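Local atomic coordinates of arginine 3rd transport system periplasmic binding protein (Legionella pneumophila subsp. pneumophila str. Philadelphia 1, PDB entry 3KZG), a protein that probably binds arginine in the periplasm and delivers it to an inner-membrane ABC transporter. Residues E17-S20 against G21-S24; M143-G146 against L147-Q151; I195-N198 against P199-V203; D218-Y221 against L222-Y225. All coordinates share one frame; numbering follows the deposited sequence.

Contact 1: residues E17-S20 against G21-S24; sequences EVWS and GNNS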
ATOM      1  N   GLU A  17     -11.915 -20.168 -17.922  1.00 16.14           N
ATOM      2  CA  GLU A  17     -11.895 -20.080 -19.377  1.00 17.24           C
ATOM      3  C   GLU A  17     -13.189 -20.604 -19.972  1.00 17.07           C
ATOM      4  O   GLU A  17     -13.850 -21.470 -19.406  1.00 17.12           O
ATOM      5  CB  GLU A  17     -10.713 -20.839 -19.998  1.00 14.67           C
ATOM      6  CG  GLU A  17     -10.725 -22.337 -19.797  1.00 15.22           C
ATOM      7  CD  GLU A  17      -9.893 -22.754 -18.613  1.00 15.60           C
ATOM      8  OE1 GLU A  17      -9.137 -21.899 -18.111  1.00 15.92           O
ATOM      9  OE2 GLU A  17      -9.984 -23.927 -18.192  1.00 19.07           O
ATOM     10  N   VAL A  18     -13.536 -20.054 -21.125  1.00 19.34           N
ATOM     11  CA  VAL A  18     -14.727 -20.443 -21.854  1.00 22.15           C
ATOM     12  C   VAL A  18     -14.404 -20.321 -23.340  1.00 22.14           C
ATOM     13  O   VAL A  18     -13.931 -19.281 -23.808  1.00 21.81           O
ATOM     14  CB  VAL A  18     -15.894 -19.513 -21.536  1.00 23.21           C
ATOM     15  CG1 VAL A  18     -16.389 -19.724 -20.116  1.00 22.63           C
ATOM     16  CG2 VAL A  18     -15.429 -18.116 -21.703  1.00 26.30           C
ATOM     17  N   TRP A  19     -14.658 -21.396 -24.068  1.00 24.84           N
ATOM     18  CA  TRP A  19     -14.414 -21.446 -25.504  1.00 26.36           C
ATOM     19  C   TRP A  19     -15.743 -21.202 -26.230  1.00 25.90           C
ATOM     20  O   TRP A  19     -16.736 -21.874 -25.948  1.00 24.94           O
ATOM     21  CB  TRP A  19     -13.859 -22.822 -25.854  1.00 28.47           C
ATOM     22  CG  TRP A  19     -13.702 -23.084 -27.308  1.00 32.45           C
ATOM     23  CD1 TRP A  19     -12.790 -22.521 -28.151  1.00 32.01           C
ATOM     24  CD2 TRP A  19     -14.459 -24.015 -28.089  1.00 33.93           C
ATOM     25  NE1 TRP A  19     -12.928 -23.051 -29.414  1.00 33.24           N
ATOM     26  CE2 TRP A  19     -13.945 -23.967 -29.403  1.00 34.24           C
ATOM     27  CE3 TRP A  19     -15.521 -24.884 -27.804  1.00 35.55           C
ATOM     28  CZ2 TRP A  19     -14.458 -24.762 -30.437  1.00 35.01           C
ATOM     29  CZ3 TRP A  19     -16.030 -25.676 -28.835  1.00 37.29           C
ATOM     30  CH2 TRP A  19     -15.495 -25.606 -30.136  1.00 36.31           C
ATOM     31  N   SER A  20     -15.749 -20.240 -27.151  1.00 26.73           N
ATOM     32  CA  SER A  20     -16.948 -19.894 -27.925  1.00 28.92           C
ATOM     33  C   SER A  20     -16.766 -20.154 -29.425  1.00 30.48           C
ATOM     34  O   SER A  20     -17.355 -19.461 -30.260  1.00 29.34           O
ATOM     35  CB  SER A  20     -17.302 -18.417 -27.723  1.00 28.92           C
ATOM     36  OG  SER A  20     -17.472 -18.103 -26.351  1.00 28.21           O
ATOM     37  N   GLY A  21     -15.955 -21.154 -29.762  1.00 31.25           N
ATOM     38  CA  GLY A  21     -15.708 -21.475 -31.155  1.00 34.29           C
ATOM     39  C   GLY A  21     -14.278 -21.158 -31.555  1.00 36.05           C
ATOM     40  O   GLY A  21     -13.645 -20.286 -30.963  1.00 36.42           O
ATOM     41  N   ASN A  22     -13.769 -21.858 -32.566  1.00 37.13           N
ATOM     42  CA  ASN A  22     -12.400 -21.644 -33.026  1.00 37.96           C
ATOM     43  C   ASN A  22     -12.158 -20.299 -33.713  1.00 37.25           C
ATOM     44  O   ASN A  22     -11.010 -19.867 -33.828  1.00 36.76           O
ATOM     45  CB  ASN A  22     -11.972 -22.770 -33.975  1.00 38.96           C
ATOM     46  CG  ASN A  22     -11.858 -24.113 -33.279  1.00 41.56           C
ATOM     47  OD1 ASN A  22     -11.238 -24.226 -32.219  1.00 41.34           O
ATOM     48  ND2 ASN A  22     -12.448 -25.144 -33.881  1.00 42.06           N
ATOM     49  N   ASN A  23     -13.222 -19.639 -34.163  1.00 36.55           N
ATOM     50  CA  ASN A  23     -13.086 -18.348 -34.844  1.00 35.72           C
ATOM     51  C   ASN A  23     -13.335 -17.160 -33.908  1.00 34.38           C
ATOM     52  O   ASN A  23     -13.591 -16.045 -34.362  1.00 31.98           O
ATOM     53  CB  ASN A  23     -14.053 -18.269 -36.034  1.00 37.64           C
ATOM     54  CG  ASN A  23     -13.505 -17.432 -37.187  1.00 39.80           C
ATOM     55  OD1 ASN A  23     -14.230 -17.093 -38.124  1.00 42.43           O
ATOM     56  ND2 ASN A  23     -12.216 -17.109 -37.128  1.00 41.61           N
ATOM     57  N   SER A  24     -13.264 -17.404 -32.604  1.00 32.68           N
ATOM     58  CA  SER A  24     -13.472 -16.349 -31.620  1.00 31.41           C
ATOM     59  C   SER A  24     -12.471 -16.497 -30.481  1.00 30.27           C
ATOM     60  O   SER A  24     -12.104 -17.608 -30.100  1.00 28.60           O
ATOM     61  CB  SER A  24     -14.897 -16.411 -31.067  1.00 30.98           C
ATOM     62  OG  SER A  24     -15.852 -16.194 -32.094  1.00 32.65           O
TER
HETATM   63  O   HOH W   1     -13.520 -19.199 -28.563  1.00 25.30           O

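Contact 2: residues M143-G146 against L147-Q151; sequences MLLG and LSNNQ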
HETATM    1  N   MSE A 143     -22.628 -31.919 -16.278  1.00 23.95           N
HETATM    2  CA  MSE A 143     -22.727 -32.011 -14.837  1.00 22.87           C
HETATM    3  C   MSE A 143     -23.802 -31.084 -14.286  1.00 20.21           C
HETATM    4  O   MSE A 143     -24.586 -31.481 -13.427  1.00 19.31           O
HETATM    5  CB  MSE A 143     -21.378 -31.680 -14.209  1.00 23.26           C
HETATM    6  CG  MSE A 143     -21.393 -31.715 -12.697  1.00 26.98           C
HETATM    7 SE   MSE A 143     -19.632 -31.621 -11.990  1.00 36.61          SE
HETATM    8  CE  MSE A 143     -19.174 -29.828 -12.573  1.00 23.89           C
ATOM      9  N   LEU A 144     -23.830 -29.850 -14.776  1.00 19.10           N
ATOM     10  CA  LEU A 144     -24.816 -28.892 -14.307  1.00 20.89           C
ATOM     11  C   LEU A 144     -26.211 -29.287 -14.792  1.00 22.24           C
ATOM     12  O   LEU A 144     -27.208 -29.036 -14.108  1.00 23.63           O
ATOM     13  CB  LEU A 144     -24.449 -27.479 -14.775  1.00 21.21           C
ATOM     14  CG  LEU A 144     -23.208 -26.889 -14.098  1.00 21.14           C
ATOM     15  CD1 LEU A 144     -22.929 -25.498 -14.652  1.00 21.77           C
ATOM     16  CD2 LEU A 144     -23.418 -26.833 -12.586  1.00 21.62           C
ATOM     17  N   LEU A 145     -26.273 -29.921 -15.962  1.00 22.24           N
ATOM     18  CA  LEU A 145     -27.544 -30.378 -16.520  1.00 22.16           C
ATOM     19  C   LEU A 145     -28.036 -31.521 -15.657  1.00 22.02           C
ATOM     20  O   LEU A 145     -29.220 -31.605 -15.336  1.00 20.69           O
ATOM     21  CB  LEU A 145     -27.370 -30.878 -17.959  1.00 21.72           C
ATOM     22  CG  LEU A 145     -28.582 -31.593 -18.575  1.00 23.31           C
ATOM     23  CD1 LEU A 145     -29.780 -30.663 -18.595  1.00 23.07           C
ATOM     24  CD2 LEU A 145     -28.249 -32.060 -19.988  1.00 22.64           C
ATOM     25  N   GLY A 146     -27.108 -32.404 -15.295  1.00 20.96           N
ATOM     26  CA  GLY A 146     -27.452 -33.539 -14.459  1.00 21.94           C
ATOM     27  C   GLY A 146     -28.016 -33.056 -13.142  1.00 22.07           C
ATOM     28  O   GLY A 146     -29.008 -33.587 -12.645  1.00 22.07           O
ATOM     29  N   LEU A 147     -27.379 -32.033 -12.579  1.00 22.53           N
ATOM     30  CA  LEU A 147     -27.816 -31.460 -11.314  1.00 23.28           C
ATOM     31  C   LEU A 147     -29.241 -30.921 -11.462  1.00 24.02           C
ATOM     32  O   LEU A 147     -30.111 -31.218 -10.642  1.00 24.12           O
ATOM     33  CB  LEU A 147     -26.870 -30.332 -10.895  1.00 22.05           C
ATOM     34  CG  LEU A 147     -27.174 -29.625  -9.569  1.00 22.91           C
ATOM     35  CD1 LEU A 147     -27.123 -30.636  -8.436  1.00 21.58           C
ATOM     36  CD2 LEU A 147     -26.162 -28.494  -9.332  1.00 23.71           C
ATOM     37  N   SER A 148     -29.465 -30.130 -12.509  1.00 22.78           N
ATOM     38  CA  SER A 148     -30.777 -29.548 -12.781  1.00 23.57           C
ATOM     39  C   SER A 148     -31.840 -30.627 -12.940  1.00 24.01           C
ATOM     40  O   SER A 148     -32.949 -30.485 -12.430  1.00 23.54           O
ATOM     41  CB  SER A 148     -30.741 -28.708 -14.061  1.00 23.19           C
ATOM     42  OG  SER A 148     -29.922 -27.569 -13.917  1.00 26.24           O
ATOM     43  N   ASN A 149     -31.492 -31.690 -13.663  1.00 24.20           N
ATOM     44  CA  ASN A 149     -32.392 -32.817 -13.915  1.00 24.91           C
ATOM     45  C   ASN A 149     -32.465 -33.753 -12.721  1.00 25.48           C
ATOM     46  O   ASN A 149     -33.106 -34.802 -12.782  1.00 24.34           O
ATOM     47  CB  ASN A 149     -31.928 -33.617 -15.139  1.00 23.20           C
ATOM     48  CG  ASN A 149     -32.244 -32.928 -16.446  1.00 22.85           C
ATOM     49  OD1 ASN A 149     -31.709 -33.291 -17.494  1.00 22.21           O
ATOM     50  ND2 ASN A 149     -33.126 -31.936 -16.398  1.00 21.14           N
ATOM     51  N   ASN A 150     -31.787 -33.376 -11.645  1.00 27.38           N
ATOM     52  CA  ASN A 150     -31.783 -34.175 -10.430  1.00 28.82           C
ATOM     53  C   ASN A 150     -31.170 -35.558 -10.655  1.00 28.02           C
ATOM     54  O   ASN A 150     -31.580 -36.536 -10.026  1.00 29.28           O
ATOM     55  CB  ASN A 150     -33.216 -34.308  -9.899  1.00 32.33           C
ATOM     56  CG  ASN A 150     -33.264 -34.688  -8.436  1.00 37.15           C
ATOM     57  OD1 ASN A 150     -32.597 -34.074  -7.600  1.00 39.15           O
ATOM     58  ND2 ASN A 150     -34.066 -35.699  -8.114  1.00 39.05           N
ATOM     59  N   GLN A 151     -30.195 -35.635 -11.558  1.00 25.41           N
ATOM     60  CA  GLN A 151     -29.509 -36.895 -11.846  1.00 24.77           C
ATOM     61  C   GLN A 151     -28.477 -37.121 -10.736  1.00 22.71           C
ATOM     62  O   GLN A 151     -28.066 -38.249 -10.468  1.00 18.95           O
ATOM     63  CB  GLN A 151     -28.819 -36.827 -13.209  1.00 29.24           C
ATOM     64  CG  GLN A 151     -29.744 -36.459 -14.369  1.00 34.49           C
ATOM     65  CD  GLN A 151     -30.769 -37.535 -14.705  1.00 36.30           C
ATOM     66  OE1 GLN A 151     -31.633 -37.869 -13.894  1.00 38.10           O
ATOM     67  NE2 GLN A 151     -30.678 -38.078 -15.914  1.00 38.36           N
TER
HETATM   68  O   HOH W   2     -27.962 -26.507 -15.432  1.00 34.79           O

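Contact 3: residues I195-N198 against P199-V203; sequences IMAN and PDQFV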
ATOM      1  N   ILE A 195       0.417 -23.988 -13.953  1.00 16.43           N
ATOM      2  CA  ILE A 195       0.642 -24.238 -15.370  1.00 15.97           C
ATOM      3  C   ILE A 195       1.386 -25.574 -15.442  1.00 18.37           C
ATOM      4  O   ILE A 195       2.426 -25.750 -14.806  1.00 17.47           O
ATOM      5  CB  ILE A 195       1.466 -23.089 -15.981  1.00 18.30           C
ATOM      6  CG1 ILE A 195       0.653 -21.789 -15.884  1.00 17.98           C
ATOM      7  CG2 ILE A 195       1.811 -23.381 -17.435  1.00 17.63           C
ATOM      8  CD1 ILE A 195       1.381 -20.571 -16.379  1.00 18.13           C
HETATM    9  N   MSE A 196       0.838 -26.514 -16.208  1.00 18.83           N
HETATM   10  CA  MSE A 196       1.401 -27.854 -16.330  1.00 19.21           C
HETATM   11  C   MSE A 196       2.204 -28.077 -17.607  1.00 19.18           C
HETATM   12  O   MSE A 196       1.920 -27.493 -18.651  1.00 17.45           O
HETATM   13  CB  MSE A 196       0.258 -28.861 -16.242  1.00 23.99           C
HETATM   14  CG  MSE A 196       0.648 -30.292 -15.958  1.00 28.68           C
HETATM   15 SE   MSE A 196      -0.966 -31.320 -15.687  1.00 39.79          SE
HETATM   16  CE  MSE A 196      -1.621 -31.287 -17.534  1.00 32.34           C
ATOM     17  N   ALA A 197       3.222 -28.922 -17.513  1.00 19.48           N
ATOM     18  CA  ALA A 197       4.056 -29.207 -18.667  1.00 20.21           C
ATOM     19  C   ALA A 197       4.688 -30.581 -18.539  1.00 20.48           C
ATOM     20  O   ALA A 197       4.570 -31.232 -17.497  1.00 21.73           O
ATOM     21  CB  ALA A 197       5.135 -28.138 -18.801  1.00 18.87           C
ATOM     22  N   ASN A 198       5.335 -31.035 -19.608  1.00 21.23           N
ATOM     23  CA  ASN A 198       6.001 -32.330 -19.591  1.00 22.10           C
ATOM     24  C   ASN A 198       7.313 -32.157 -18.818  1.00 22.50           C
ATOM     25  O   ASN A 198       7.905 -31.080 -18.825  1.00 23.83           O
ATOM     26  CB  ASN A 198       6.263 -32.811 -21.026  1.00 21.79           C
ATOM     27  CG  ASN A 198       4.980 -33.186 -21.759  1.00 21.06           C
ATOM     28  OD1 ASN A 198       4.660 -32.626 -22.809  1.00 23.46           O
ATOM     29  ND2 ASN A 198       4.238 -34.134 -21.199  1.00 19.98           N
ATOM     30  N   PRO A 199       7.779 -33.213 -18.135  1.00 23.99           N
ATOM     31  CA  PRO A 199       9.019 -33.160 -17.352  1.00 24.61           C
ATOM     32  C   PRO A 199      10.245 -32.546 -18.027  1.00 25.69           C
ATOM     33  O   PRO A 199      11.061 -31.896 -17.362  1.00 25.71           O
ATOM     34  CB  PRO A 199       9.241 -34.621 -16.969  1.00 25.24           C
ATOM     35  CG  PRO A 199       7.845 -35.129 -16.813  1.00 24.76           C
ATOM     36  CD  PRO A 199       7.163 -34.548 -18.040  1.00 24.20           C
ATOM     37  N   ASP A 200      10.385 -32.740 -19.333  1.00 24.09           N
ATOM     38  CA  ASP A 200      11.545 -32.202 -20.033  1.00 24.35           C
ATOM     39  C   ASP A 200      11.450 -30.724 -20.384  1.00 23.24           C
ATOM     40  O   ASP A 200      12.318 -30.193 -21.075  1.00 23.95           O
ATOM     41  CB  ASP A 200      11.828 -33.005 -21.308  1.00 25.86           C
ATOM     42  CG  ASP A 200      10.653 -33.024 -22.265  1.00 27.75           C
ATOM     43  OD1 ASP A 200       9.831 -32.086 -22.237  1.00 28.04           O
ATOM     44  OD2 ASP A 200      10.564 -33.978 -23.065  1.00 30.90           O
ATOM     45  N   GLN A 201      10.410 -30.053 -19.905  1.00 22.00           N
ATOM     46  CA  GLN A 201      10.242 -28.638 -20.206  1.00 19.79           C
ATOM     47  C   GLN A 201      10.589 -27.768 -18.997  1.00 20.37           C
ATOM     48  O   GLN A 201      10.092 -26.650 -18.865  1.00 17.51           O
ATOM     49  CB  GLN A 201       8.804 -28.363 -20.652  1.00 19.91           C
ATOM     50  CG  GLN A 201       8.335 -29.221 -21.833  1.00 19.53           C
ATOM     51  CD  GLN A 201       6.979 -28.789 -22.360  1.00 18.21           C
ATOM     52  OE1 GLN A 201       6.854 -27.738 -22.997  1.00 19.10           O
ATOM     53  NE2 GLN A 201       5.954 -29.584 -22.079  1.00 14.93           N
ATOM     54  N   PHE A 202      11.455 -28.284 -18.131  1.00 19.15           N
ATOM     55  CA  PHE A 202      11.860 -27.561 -16.935  1.00 20.69           C
ATOM     56  C   PHE A 202      12.482 -26.193 -17.212  1.00 21.03           C
ATOM     57  O   PHE A 202      12.372 -25.284 -16.388  1.00 21.20           O
ATOM     58  CB  PHE A 202      12.807 -28.425 -16.087  1.00 22.84           C
ATOM     59  CG  PHE A 202      14.054 -28.862 -16.807  1.00 25.98           C
ATOM     60  CD1 PHE A 202      15.137 -27.996 -16.943  1.00 25.91           C
ATOM     61  CD2 PHE A 202      14.150 -30.144 -17.338  1.00 25.72           C
ATOM     62  CE1 PHE A 202      16.301 -28.406 -17.593  1.00 27.70           C
ATOM     63  CE2 PHE A 202      15.309 -30.563 -17.991  1.00 27.91           C
ATOM     64  CZ  PHE A 202      16.385 -29.693 -18.118  1.00 26.67           C
ATOM     65  N   VAL A 203      13.120 -26.022 -18.367  1.00 20.67           N
ATOM     66  CA  VAL A 203      13.712 -24.726 -18.663  1.00 19.90           C
ATOM     67  C   VAL A 203      12.604 -23.692 -18.856  1.00 21.33           C
ATOM     68  O   VAL A 203      12.686 -22.579 -18.329  1.00 19.04           O
ATOM     69  CB  VAL A 203      14.595 -24.765 -19.928  1.00 22.24           C
ATOM     70  CG1 VAL A 203      15.018 -23.351 -20.307  1.00 21.07           C
ATOM     71  CG2 VAL A 203      15.831 -25.630 -19.676  1.00 21.98           C
TER

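Contact 4: residues D218-Y221 against L222-Y225; sequences DGTY and LRLY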
ATOM      1  N   ASP A 218       5.304  -6.550  -9.096  1.00 18.87           N
ATOM      2  CA  ASP A 218       4.970  -5.248  -9.674  1.00 19.83           C
ATOM      3  C   ASP A 218       3.485  -4.895  -9.672  1.00 20.15           C
ATOM      4  O   ASP A 218       3.084  -3.903 -10.281  1.00 21.78           O
ATOM      5  CB  ASP A 218       5.528  -5.112 -11.102  1.00 22.64           C
ATOM      6  CG  ASP A 218       4.912  -6.098 -12.083  1.00 22.36           C
ATOM      7  OD1 ASP A 218       3.747  -6.505 -11.890  1.00 21.21           O
ATOM      8  OD2 ASP A 218       5.595  -6.453 -13.063  1.00 24.55           O
ATOM      9  N   GLY A 219       2.669  -5.701  -8.996  1.00 18.13           N
ATOM     10  CA  GLY A 219       1.245  -5.419  -8.922  1.00 15.00           C
ATOM     11  C   GLY A 219       0.377  -5.906 -10.069  1.00 14.89           C
ATOM     12  O   GLY A 219      -0.848  -5.836  -9.994  1.00 14.93           O
ATOM     13  N   THR A 220       0.994  -6.394 -11.135  1.00 15.78           N
ATOM     14  CA  THR A 220       0.230  -6.884 -12.276  1.00 17.73           C
ATOM     15  C   THR A 220      -0.657  -8.061 -11.868  1.00 16.67           C
ATOM     16  O   THR A 220      -1.836  -8.115 -12.219  1.00 17.14           O
ATOM     17  CB  THR A 220       1.158  -7.330 -13.415  1.00 18.06           C
ATOM     18  OG1 THR A 220       2.050  -6.260 -13.753  1.00 21.66           O
ATOM     19  CG2 THR A 220       0.339  -7.694 -14.647  1.00 21.37           C
ATOM     20  N   TYR A 221      -0.091  -8.998 -11.115  1.00 16.39           N
ATOM     21  CA  TYR A 221      -0.847 -10.162 -10.672  1.00 15.70           C
ATOM     22  C   TYR A 221      -2.026  -9.785  -9.789  1.00 15.72           C
ATOM     23  O   TYR A 221      -3.129 -10.291  -9.977  1.00 16.26           O
ATOM     24  CB  TYR A 221       0.057 -11.144  -9.921  1.00 17.11           C
ATOM     25  CG  TYR A 221      -0.708 -12.236  -9.205  1.00 15.75           C
ATOM     26  CD1 TYR A 221      -1.105 -12.076  -7.880  1.00 15.11           C
ATOM     27  CD2 TYR A 221      -1.081 -13.404  -9.870  1.00 15.79           C
ATOM     28  CE1 TYR A 221      -1.858 -13.051  -7.230  1.00 15.08           C
ATOM     29  CE2 TYR A 221      -1.836 -14.389  -9.231  1.00 15.63           C
ATOM     30  CZ  TYR A 221      -2.222 -14.202  -7.913  1.00 15.90           C
ATOM     31  OH  TYR A 221      -2.990 -15.149  -7.277  1.00 15.47           O
ATOM     32  N   LEU A 222      -1.789  -8.900  -8.825  1.00 16.35           N
ATOM     33  CA  LEU A 222      -2.842  -8.474  -7.911  1.00 15.91           C
ATOM     34  C   LEU A 222      -3.993  -7.817  -8.660  1.00 15.85           C
ATOM     35  O   LEU A 222      -5.160  -8.122  -8.404  1.00 15.77           O
ATOM     36  CB  LEU A 222      -2.289  -7.501  -6.869  1.00 14.84           C
ATOM     37  CG  LEU A 222      -3.289  -7.026  -5.806  1.00 17.33           C
ATOM     38  CD1 LEU A 222      -3.909  -8.228  -5.104  1.00 18.11           C
ATOM     39  CD2 LEU A 222      -2.584  -6.139  -4.797  1.00 17.57           C
ATOM     40  N   ARG A 223      -3.660  -6.924  -9.588  1.00 17.29           N
ATOM     41  CA  ARG A 223      -4.673  -6.229 -10.367  1.00 20.53           C
ATOM     42  C   ARG A 223      -5.564  -7.214 -11.119  1.00 20.49           C
ATOM     43  O   ARG A 223      -6.790  -7.130 -11.054  1.00 21.60           O
ATOM     44  CB  ARG A 223      -4.021  -5.254 -11.351  1.00 25.20           C
ATOM     45  CG  ARG A 223      -5.033  -4.432 -12.145  1.00 30.22           C
ATOM     46  CD  ARG A 223      -4.383  -3.315 -12.959  1.00 35.10           C
ATOM     47  NE  ARG A 223      -3.454  -3.818 -13.968  1.00 40.47           N
ATOM     48  CZ  ARG A 223      -2.148  -3.978 -13.776  1.00 42.03           C
ATOM     49  NH1 ARG A 223      -1.600  -3.668 -12.607  1.00 43.61           N
ATOM     50  NH2 ARG A 223      -1.389  -4.455 -14.754  1.00 41.95           N
ATOM     51  N   LEU A 224      -4.954  -8.162 -11.819  1.00 19.96           N
ATOM     52  CA  LEU A 224      -5.738  -9.138 -12.563  1.00 18.73           C
ATOM     53  C   LEU A 224      -6.577  -9.994 -11.620  1.00 19.03           C
ATOM     54  O   LEU A 224      -7.788 -10.146 -11.807  1.00 18.52           O
ATOM     55  CB  LEU A 224      -4.824 -10.035 -13.388  1.00 19.24           C
ATOM     56  CG  LEU A 224      -5.545 -11.100 -14.209  1.00 19.31           C
ATOM     57  CD1 LEU A 224      -6.458 -10.431 -15.244  1.00 19.33           C
ATOM     58  CD2 LEU A 224      -4.511 -11.994 -14.885  1.00 21.39           C
ATOM     59  N   TYR A 225      -5.929 -10.547 -10.602  1.00 17.74           N
ATOM     60  CA  TYR A 225      -6.614 -11.391  -9.637  1.00 18.33           C
ATOM     61  C   TYR A 225      -7.829 -10.701  -9.016  1.00 20.28           C
ATOM     62  O   TYR A 225      -8.904 -11.298  -8.900  1.00 17.86           O
ATOM     63  CB  TYR A 225      -5.648 -11.800  -8.524  1.00 18.11           C
ATOM     64  CG  TYR A 225      -6.246 -12.767  -7.539  1.00 18.32           C
ATOM     65  CD1 TYR A 225      -6.158 -14.143  -7.741  1.00 18.45           C
ATOM     66  CD2 TYR A 225      -6.931 -12.306  -6.413  1.00 18.50           C
ATOM     67  CE1 TYR A 225      -6.741 -15.036  -6.836  1.00 19.97           C
ATOM     68  CE2 TYR A 225      -7.513 -13.183  -5.518  1.00 17.66           C
ATOM     69  CZ  TYR A 225      -7.416 -14.543  -5.732  1.00 19.84           C
ATOM     70  OH  TYR A 225      -8.007 -15.402  -4.838  1.00 24.27           O
TER

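Contact 1: residues E17-S20 against G21-S24
Trp19 lays its indole flat beneath the backbone of Gly21, and most of the contact is made by that one face. The amide nitrogen of Gly21 sits over the centre of the ring system, 3.4 Å above its plane. With CG of Trp19 anti to the backbone N (chi1 173°), the ring is carried forward under the peptide two residues on. The NE1, CE2 and CZ2 edge of the indole lies under Gly21 and toward Asn22: Trp19 NE1 is 3.2 Å from Gly21 C, a van der Waals approach; the Gly21 oxygen is equally near but badly angled for a hydrogen bond. Asn22 comes in differently. Its CG lies in the indole plane at the ring edge, 3.9 Å from Trp19 CZ2, so the indole meets one neighbour over a face and the next at its rim.

All this happens where the chain leaves the short strand 17-18, which pairs antiparallel with strand 4-13 as the second arm of a hairpin; the Trp19 backbone is still bonded to Lys11. At the backbone angles of Gly21 (phi 112°) a CB would be jammed against Ser20 O, which by itself calls for glycine. Gly21 then starts a type I turn ending at Ser24, closed by a weak bond from Ser24 N to Gly21 O of 3.3 Å. A water ties the turn to the residue before it. It accepts from Ser20 N at 2.8 Å and lies within donating distance of two carbonyls, Gly21 O and Ser24 O, both at 2.6 Å.

Contact 2: residues M143-G146 against L147-Q151
Leu147, Ser148 and Asn149 donate their backbone N-H groups to the carbonyl oxygens of Met143, Leu144 and Leu145 in the regular i to i+4 pattern, the last bond, Asn149 N to Leu145 O, being 2.8 Å. Then the helix stops. Asn150 takes a positive phi of 62°, and Gln151 N turns back to Gly146 O at 2.6 Å while Asn150 N bonds to Leu147 O at 2.9 Å. These two bonds make a Schellman motif, which ends helix 140-148. Gln151 fits over the glycine: its CB is 3.3 Å from Gly146 O, and CG, 3.7 Å from Gly146 CA, lies alongside the main chain.

Two faces of the helix differ. Met143 (a selenomethionine), Leu144 and Leu147 are buried, turned to the five-stranded sheet, where they meet Met157, Tyr180 and Thr96 among others. On the outer side Leu145 and Asn149 cross obliquely, Leu145 CD1 touching Asn149 OD1 at 3.4 Å. Ser148 OG stands beside its own backbone N (chi1 -66°), which brings it close to Leu144 O; a water joins them, 2.7 Å from Ser148 OG and more weakly held by Leu144 O, and Lys179 NZ is also hydrogen-bonded to the hydroxyl.

Contact 3: residues I195-N198 against P199-V203
A tight turn carries the chain from strand 196-197 into helix 202-217, and Asn198 and Gln201 are its two ends. Gln201 N bonds back to Asn198 O at 2.9 Å with an N-H...O angle of 154°, although the donor stands above the carbonyl plane, 40° out of it. Pro199 and Asp200 form the corner between them. The proline ring follows Asn198 through a trans peptide.

Gln201 folds back over the start of the turn. Its CG, anti to the carbonyl carbon with the chain extended beyond it, carries the methylenes past Asn198 O, with Gln201 CB 3.4 Å from that oxygen and 4.1 Å from Ala197 CB. The Asn198 and Gln201 side chains cross at a slant, amide planes 29° apart, and Leu59 of helix 55-60 touches both. On the outer side Asp200 OD1 swings to 3.8 Å from Asn198 CB, while OD2 makes a salt bridge to Arg62. The backbone angles of Pro199 and Asp200 make this a type I turn from Asn198 to Gln201, and Gln201, as N-cap, hands the chain from strand to helix.

Contact 4: residues D218-Y221 against L222-Y225
Tyr221 and Tyr225, one helical turn apart, lie side by side and point the same way; this is the close-packed side of the contact. Their planes are 28° apart but slid past each other, with centroids separated by 5.7 Å, so the rings barely overlap. Tyr225 CB sits over one face of the Tyr221 ring, toward its rim, and Tyr221 OH reaches to 3.4 Å from Tyr225 CD1. That hydroxyl is hydrogen-bonded to Tyr87 O, which fixes the end of the ring. Leu222 and Tyr225 also pack on Ala217 of the second subunit.

The helix itself, 220-228, starts here: Gly219 is the N-cap, and its carbonyl accepts from Arg223 N at 3.0 Å. Just before it, Asp218 OD1 takes Thr220 N at 2.9 Å, nearly head-on, in an Asx turn, and also Thr220 OG1 at 2.5 Å from above the carboxylate plane. The other oxygen, OD2, forms a salt bridge to Arg40.

Arg223 belongs to the looser, solvent-facing side. A bend at chi3 (62°) folds its guanidinium back across Thr220, with NH2 3.7 Å from Thr220 CG2 and Thr220 O over one flat face rather than in line with an N-H.

In the fold
Along the chain the four contacts come in numerical order. Contacts 1, 3 and 4 belong to the lobe built round strand 4-13: their centres are 24 to 26 Å apart, nearest atoms about 10 to 11 Å. Contact 2 lies in the other lobe, where helix 140-148 packs on the five-stranded sheet, and its centre is about 36 Å from those of contacts 3 and 4. Contact 1 lies between, its centre about 24 Å from that of contact 2. Helix 202-217 runs from contact 3 toward contact 4. The chain thus leaves the first lobe and returns to it, the two-lobed plan of periplasmic binding proteins, which typically hold their ligand between the lobes.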